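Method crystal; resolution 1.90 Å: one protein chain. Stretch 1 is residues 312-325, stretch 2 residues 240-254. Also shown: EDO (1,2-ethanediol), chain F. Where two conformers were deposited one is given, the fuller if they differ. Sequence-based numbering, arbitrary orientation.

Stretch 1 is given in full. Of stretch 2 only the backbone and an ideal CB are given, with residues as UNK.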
# COMPACT_ATOMS: atom_id res chain seq x y z
N SER A 312 17.35 12.65 -3.42
CA SER A 312 17.58 11.21 -3.51
C SER A 312 16.54 10.55 -4.42
O SER A 312 15.39 10.95 -4.43
CB SER A 312 17.53 10.58 -2.12
OG SER A 312 18.60 11.01 -1.32
N ASN A 313 16.98 9.50 -5.10
CA ASN A 313 16.11 8.54 -5.77
C ASN A 313 15.90 7.32 -4.89
O ASN A 313 16.65 7.11 -3.95
CB ASN A 313 16.77 8.09 -7.08
CG ASN A 313 15.82 7.38 -8.03
OD1 ASN A 313 14.64 7.22 -7.78
ND2 ASN A 313 16.37 6.94 -9.13
N ARG A 314 14.89 6.52 -5.17
CA ARG A 314 14.93 5.19 -4.63
C ARG A 314 16.06 4.42 -5.30
O ARG A 314 16.47 4.74 -6.38
CB ARG A 314 13.57 4.47 -4.78
CG ARG A 314 13.09 4.19 -6.15
CD ARG A 314 11.71 3.50 -6.06
NE ARG A 314 11.83 2.07 -5.75
CZ ARG A 314 10.96 1.13 -6.13
NH1 ARG A 314 9.85 1.44 -6.79
NH2 ARG A 314 11.20 -0.12 -5.84
N LEU A 315 16.56 3.40 -4.58
CA LEU A 315 17.62 2.51 -5.06
C LEU A 315 16.96 1.26 -5.61
O LEU A 315 16.38 0.49 -4.86
CB LEU A 315 18.56 2.16 -3.93
CG LEU A 315 19.72 1.22 -4.29
CD1 LEU A 315 20.63 1.89 -5.32
CD2 LEU A 315 20.49 0.80 -3.05
N MSE A 316 16.95 1.10 -6.92
CA MSE A 316 16.38 -0.06 -7.54
C MSE A 316 17.04 -0.35 -8.85
O MSE A 316 17.75 0.51 -9.43
CB MSE A 316 14.89 0.21 -7.78
CG MSE A 316 14.66 1.20 -8.92
SE MSE A 316 12.70 1.47 -9.04
CE MSE A 316 12.19 -0.40 -9.27
N THR A 317 16.82 -1.57 -9.34
CA THR A 317 17.34 -2.01 -10.64
C THR A 317 16.21 -2.61 -11.43
O THR A 317 15.18 -2.99 -10.85
CB THR A 317 18.47 -3.08 -10.52
OG1 THR A 317 17.89 -4.38 -10.29
CG2 THR A 317 19.48 -2.72 -9.39
N ALA A 318 16.45 -2.76 -12.72
CA ALA A 318 15.49 -3.37 -13.63
C ALA A 318 15.29 -4.87 -13.44
O ALA A 318 14.48 -5.43 -14.17
CB ALA A 318 15.89 -3.07 -15.09
N SER A 319 15.99 -5.52 -12.50
CA SER A 319 15.75 -6.91 -12.14
C SER A 319 15.02 -7.11 -10.81
O SER A 319 14.74 -8.24 -10.43
CB SER A 319 17.07 -7.69 -12.00
OG SER A 319 17.96 -7.38 -13.05
N ASP A 320 14.71 -6.02 -10.10
CA ASP A 320 14.12 -6.15 -8.79
C ASP A 320 12.69 -6.72 -8.86
O ASP A 320 11.97 -6.43 -9.81
CB ASP A 320 14.02 -4.80 -8.12
CG ASP A 320 15.38 -4.20 -7.79
OD1 ASP A 320 16.42 -4.86 -7.92
OD2 ASP A 320 15.38 -3.03 -7.36
N PRO A 321 12.27 -7.50 -7.84
CA PRO A 321 10.90 -8.00 -7.76
C PRO A 321 9.96 -6.92 -7.24
O PRO A 321 10.43 -5.91 -6.74
CB PRO A 321 11.00 -9.13 -6.76
CG PRO A 321 12.11 -8.69 -5.85
CD PRO A 321 13.10 -8.04 -6.74
N TYR A 322 8.65 -7.12 -7.40
CA TYR A 322 7.67 -6.29 -6.76
C TYR A 322 7.27 -6.96 -5.44
O TYR A 322 6.88 -8.15 -5.44
CB TYR A 322 6.46 -6.10 -7.65
CG TYR A 322 6.70 -5.41 -8.95
CD1 TYR A 322 6.64 -4.02 -9.05
CD2 TYR A 322 6.95 -6.13 -10.10
CE1 TYR A 322 6.85 -3.37 -10.27
CE2 TYR A 322 7.21 -5.49 -11.32
CZ TYR A 322 7.12 -4.10 -11.39
OH TYR A 322 7.34 -3.46 -12.60
N VAL A 323 7.31 -6.21 -4.33
CA VAL A 323 7.13 -6.81 -3.00
C VAL A 323 5.69 -6.64 -2.59
O VAL A 323 5.23 -5.51 -2.38
CB VAL A 323 8.11 -6.18 -1.96
CG1 VAL A 323 7.90 -6.77 -0.56
CG2 VAL A 323 9.58 -6.36 -2.37
N TRP A 324 4.97 -7.76 -2.48
CA TRP A 324 3.56 -7.70 -2.07
C TRP A 324 3.34 -7.69 -0.54
O TRP A 324 2.66 -6.85 -0.04
CB TRP A 324 2.81 -8.88 -2.60
CG TRP A 324 2.67 -8.95 -4.10
CD1 TRP A 324 3.21 -8.14 -5.02
CD2 TRP A 324 1.91 -9.92 -4.80
NE1 TRP A 324 2.84 -8.54 -6.29
CE2 TRP A 324 2.02 -9.63 -6.16
CE3 TRP A 324 1.14 -11.00 -4.40
CZ2 TRP A 324 1.37 -10.40 -7.15
CZ3 TRP A 324 0.45 -11.73 -5.35
CH2 TRP A 324 0.59 -11.44 -6.71
N MSE A 325 3.89 -8.67 0.16
CA MSE A 325 3.64 -8.82 1.59
C MSE A 325 4.83 -9.48 2.21
O MSE A 325 5.32 -10.49 1.72
CB MSE A 325 2.38 -9.66 1.80
CG MSE A 325 2.25 -9.90 3.31
SE MSE A 325 0.86 -8.95 4.30
CE MSE A 325 -0.56 -9.21 2.94
N UNK A 240 6.64 -12.09 -3.28
CA UNK A 240 7.27 -11.21 -4.23
C UNK A 240 6.88 -11.65 -5.61
O UNK A 240 6.92 -12.87 -5.90
CB UNK A 240 8.79 -11.19 -4.06
N UNK A 241 6.54 -10.71 -6.49
CA UNK A 241 6.33 -11.02 -7.90
C UNK A 241 7.65 -10.80 -8.60
O UNK A 241 8.12 -9.67 -8.76
CB UNK A 241 5.22 -10.17 -8.52
N UNK A 242 8.27 -11.90 -9.00
CA UNK A 242 9.54 -11.86 -9.67
C UNK A 242 9.35 -11.64 -11.16
O UNK A 242 8.45 -12.24 -11.80
CB UNK A 242 10.32 -13.15 -9.41
N UNK A 243 10.21 -10.83 -11.74
CA UNK A 243 10.06 -10.50 -13.12
C UNK A 243 11.43 -10.42 -13.78
O UNK A 243 12.40 -10.08 -13.12
CB UNK A 243 9.29 -9.19 -13.28
N UNK A 244 11.48 -10.75 -15.07
CA UNK A 244 12.71 -10.67 -15.87
C UNK A 244 13.09 -9.22 -16.09
O UNK A 244 14.27 -8.89 -16.13
CB UNK A 244 12.54 -11.38 -17.21
N UNK A 245 12.09 -8.33 -16.19
CA UNK A 245 12.34 -6.91 -16.31
C UNK A 245 11.32 -6.13 -15.51
O UNK A 245 10.11 -6.24 -15.75
CB UNK A 245 12.32 -6.48 -17.78
N UNK A 246 11.81 -5.36 -14.53
CA UNK A 246 10.97 -4.50 -13.73
C UNK A 246 10.85 -3.19 -14.45
O UNK A 246 11.80 -2.40 -14.50
CB UNK A 246 11.52 -4.31 -12.32
N UNK A 247 9.67 -2.96 -15.06
CA UNK A 247 9.46 -1.80 -15.89
C UNK A 247 9.24 -0.56 -15.02
O UNK A 247 9.43 0.55 -15.47
CB UNK A 247 8.27 -2.02 -16.83
N UNK A 248 8.84 -0.76 -13.76
CA UNK A 248 8.65 0.38 -12.87
C UNK A 248 9.97 1.12 -12.65
O UNK A 248 9.98 2.30 -12.26
CB UNK A 248 8.07 -0.08 -11.53
N UNK A 249 11.09 0.44 -12.85
CA UNK A 249 12.39 1.10 -12.74
C UNK A 249 12.52 2.23 -13.74
O UNK A 249 13.25 3.19 -13.48
CB UNK A 249 13.52 0.09 -12.94
N UNK A 250 11.84 2.14 -14.89
CA UNK A 250 11.87 3.22 -15.87
C UNK A 250 11.46 4.56 -15.22
O UNK A 250 12.10 5.58 -15.47
CB UNK A 250 10.95 2.89 -17.04
N UNK A 251 10.40 4.53 -14.42
CA UNK A 251 9.79 5.75 -13.86
C UNK A 251 10.79 6.53 -13.03
O UNK A 251 10.75 7.76 -13.01
CB UNK A 251 8.57 5.40 -13.00
N UNK A 252 11.69 5.82 -12.35
CA UNK A 252 12.58 6.42 -11.38
C UNK A 252 13.97 6.62 -11.94
O UNK A 252 14.58 7.65 -11.74
CB UNK A 252 12.64 5.56 -10.12
N UNK A 253 14.47 5.62 -12.64
CA UNK A 253 15.86 5.60 -13.11
C UNK A 253 16.05 6.23 -14.47
O UNK A 253 17.10 6.77 -14.74
CB UNK A 253 16.37 4.16 -13.16
N UNK A 254 15.09 6.10 -15.36
CA UNK A 254 15.30 6.44 -16.79
C UNK A 254 14.49 7.64 -17.16
O UNK A 254 15.04 8.59 -17.64
CB UNK A 254 14.93 5.27 -17.70
C1 EDO F . -0.82 -6.49 -2.09
O1 EDO F . -1.64 -5.33 -1.89
C2 EDO F . 0.53 -5.91 -2.34
O2 EDO F . 0.84 -5.25 -1.12

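Position 240 is extended and pairs antiparallel with Val 323. Its CB lies 4.1 Å from CB of Pro 321, on the face of the sheet that carries Val 323, so a branched aliphatic residue would suit it. The residue is Leu 240, whose CD2 meets CG of Pro 321 at 3.7 Å while CD1 approaches CG1 of Val 323 at 4.2 Å.

Position 241 forms the hydrogen-bonded pair with Tyr 322: its N donates to Tyr 322 O (2.8 Å), and its O accepts from Tyr 322 N (2.9 Å). CB points to the face bearing the Tyr 322 ring and sits 3.6 Å from NE1 of Trp 324. Large apolar or aromatic side chains would fit. Phe 241 places CD2 3.9 Å from CD2 of Tyr 322, and its backbone N lies over one face of the Trp 324 ring.

At 242 CB points away, and many residues are possible; His 242 is found, its ring bonded elsewhere in the structure. At 243 the backbone remains extended and CB is 4.7 Å from CE2 of Tyr 322, which favours a modest apolar group. Val 243 sets CG2 4.1 Å from that CE2 and 3.7 Å from Asp 320 O.

Position 244 faces open space and could take almost anything; it is Ala 244. CB at 245 also points away, so a polar residue is acceptable. Glu 245 forms a long salt bridge, OE1 to NH1 of residue 247 (3.5 Å).

At 246 N donates to Ala 318 O (2.7 Å), and CB points toward stretch 1, 3.3 Å from Asp 320 O, an acceptor that calls for a donor; the hydroxyl of Tyr 322 is also near. Asn or Gln could offer both a donor and an acceptor, and Ser or Thr a hydroxyl. Asn 246 is deposited: ND2 donates to Asp 320 O (2.8 Å) and lies over one face of the Tyr 322 ring, while OD1 caps the following helix through a weak bond from N of residue 249 (3.3 Å).

CB at 247 points away, leaving room for a long polar chain, here Arg 247. At 248 CB is 3.6 Å from OH of Tyr 322, and a small residue, perhaps polar, would suit. Ser 248 donates from OG to OD1 of Asn 246 (2.5 Å, very short), and water 5 joins OG to NH1 of Arg 314.

Position 249 is crowded, its CB 3.9 Å from CE of Met 316; small residues suit, and Ala 249 occupies it. At 250 CB points away and at 251 sideways, both beyond 5.5 Å of stretch 1, which sets no preference; the residues are Leu 250 and Cys 251.

At 252 CB faces Arg 314 and Met 316, whose chains favour a broad apolar or aromatic partner. Phe 252 receives CD of Arg 314 over its face, 3.6 Å from the ring centroid, and SE of Met 316 3.7 Å from CD2.

From 253, a polar chain could reach Met 316 O; Asn 253 donates from ND2 to it (3.0 Å). At 254 CB points sideways into open space, so many residues would serve; Asp 254 makes no contact.

Stretch 2, residues 240-254: LFHVAENRSALCFND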
# COMPACT_ATOMS: atom_id res chain seq x y z
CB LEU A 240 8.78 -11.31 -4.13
CG LEU A 240 9.59 -10.52 -3.11
CD1 LEU A 240 9.04 -10.63 -1.73
CD2 LEU A 240 11.02 -11.07 -3.21
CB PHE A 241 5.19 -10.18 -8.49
CG PHE A 241 4.95 -10.38 -9.95
CD1 PHE A 241 4.83 -11.67 -10.50
CD2 PHE A 241 4.78 -9.28 -10.79
CE1 PHE A 241 4.56 -11.86 -11.83
CE2 PHE A 241 4.52 -9.47 -12.14
CZ PHE A 241 4.42 -10.75 -12.66
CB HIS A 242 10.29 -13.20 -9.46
CG HIS A 242 10.48 -13.56 -8.03
ND1 HIS A 242 9.51 -14.20 -7.31
CD2 HIS A 242 11.50 -13.34 -7.18
CE1 HIS A 242 9.94 -14.40 -6.07
NE2 HIS A 242 11.13 -13.87 -5.96
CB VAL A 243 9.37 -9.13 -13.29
CG1 VAL A 243 7.92 -9.20 -12.86
CG2 VAL A 243 10.12 -8.06 -12.52
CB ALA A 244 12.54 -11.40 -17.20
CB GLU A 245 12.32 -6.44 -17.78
CG GLU A 245 12.75 -4.97 -17.83
CD GLU A 245 12.69 -4.27 -19.19
OE1 GLU A 245 12.01 -4.79 -20.10
OE2 GLU A 245 13.32 -3.17 -19.30
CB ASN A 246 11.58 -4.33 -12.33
CG ASN A 246 10.72 -3.53 -11.41
OD1 ASN A 246 10.15 -2.49 -11.79
ND2 ASN A 246 10.62 -4.00 -10.15
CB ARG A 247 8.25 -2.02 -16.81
CG ARG A 247 8.34 -3.24 -17.69
CD ARG A 247 9.23 -2.97 -18.86
NE ARG A 247 8.61 -2.02 -19.77
CZ ARG A 247 9.22 -1.50 -20.83
NH1 ARG A 247 10.48 -1.84 -21.10
NH2 ARG A 247 8.60 -0.64 -21.62
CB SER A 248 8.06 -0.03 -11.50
OG SER A 248 8.98 -0.66 -10.61
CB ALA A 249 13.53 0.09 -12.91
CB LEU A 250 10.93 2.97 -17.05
CG LEU A 250 11.37 1.81 -17.93
CD1 LEU A 250 10.22 1.41 -18.86
CD2 LEU A 250 12.64 2.14 -18.71
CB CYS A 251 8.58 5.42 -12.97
SG CYS A 251 7.26 4.50 -13.84
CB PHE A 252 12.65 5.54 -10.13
CG PHE A 252 11.35 5.43 -9.39
CD1 PHE A 252 10.99 6.37 -8.45
CD2 PHE A 252 10.49 4.37 -9.66
CE1 PHE A 252 9.78 6.29 -7.78
CE2 PHE A 252 9.29 4.25 -8.97
CZ PHE A 252 8.93 5.22 -8.04
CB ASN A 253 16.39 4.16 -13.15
CG ASN A 253 16.68 3.60 -11.76
OD1 ASN A 253 16.63 4.32 -10.74
ND2 ASN A 253 17.00 2.31 -11.71
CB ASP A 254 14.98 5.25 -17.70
CG ASP A 254 15.85 4.02 -17.33
OD1 ASP A 254 17.09 4.17 -17.28
OD2 ASP A 254 15.31 2.99 -16.93
O HOH W 1 12.58 -9.98 -9.90
O HOH W 2 15.02 -10.75 -12.34
O HOH W 3 7.44 -4.79 -14.76
O HOH W 4 10.40 -3.11 -7.29
O HOH W 5 8.64 -0.94 -7.90
O HOH W 6 17.81 3.65 -8.41
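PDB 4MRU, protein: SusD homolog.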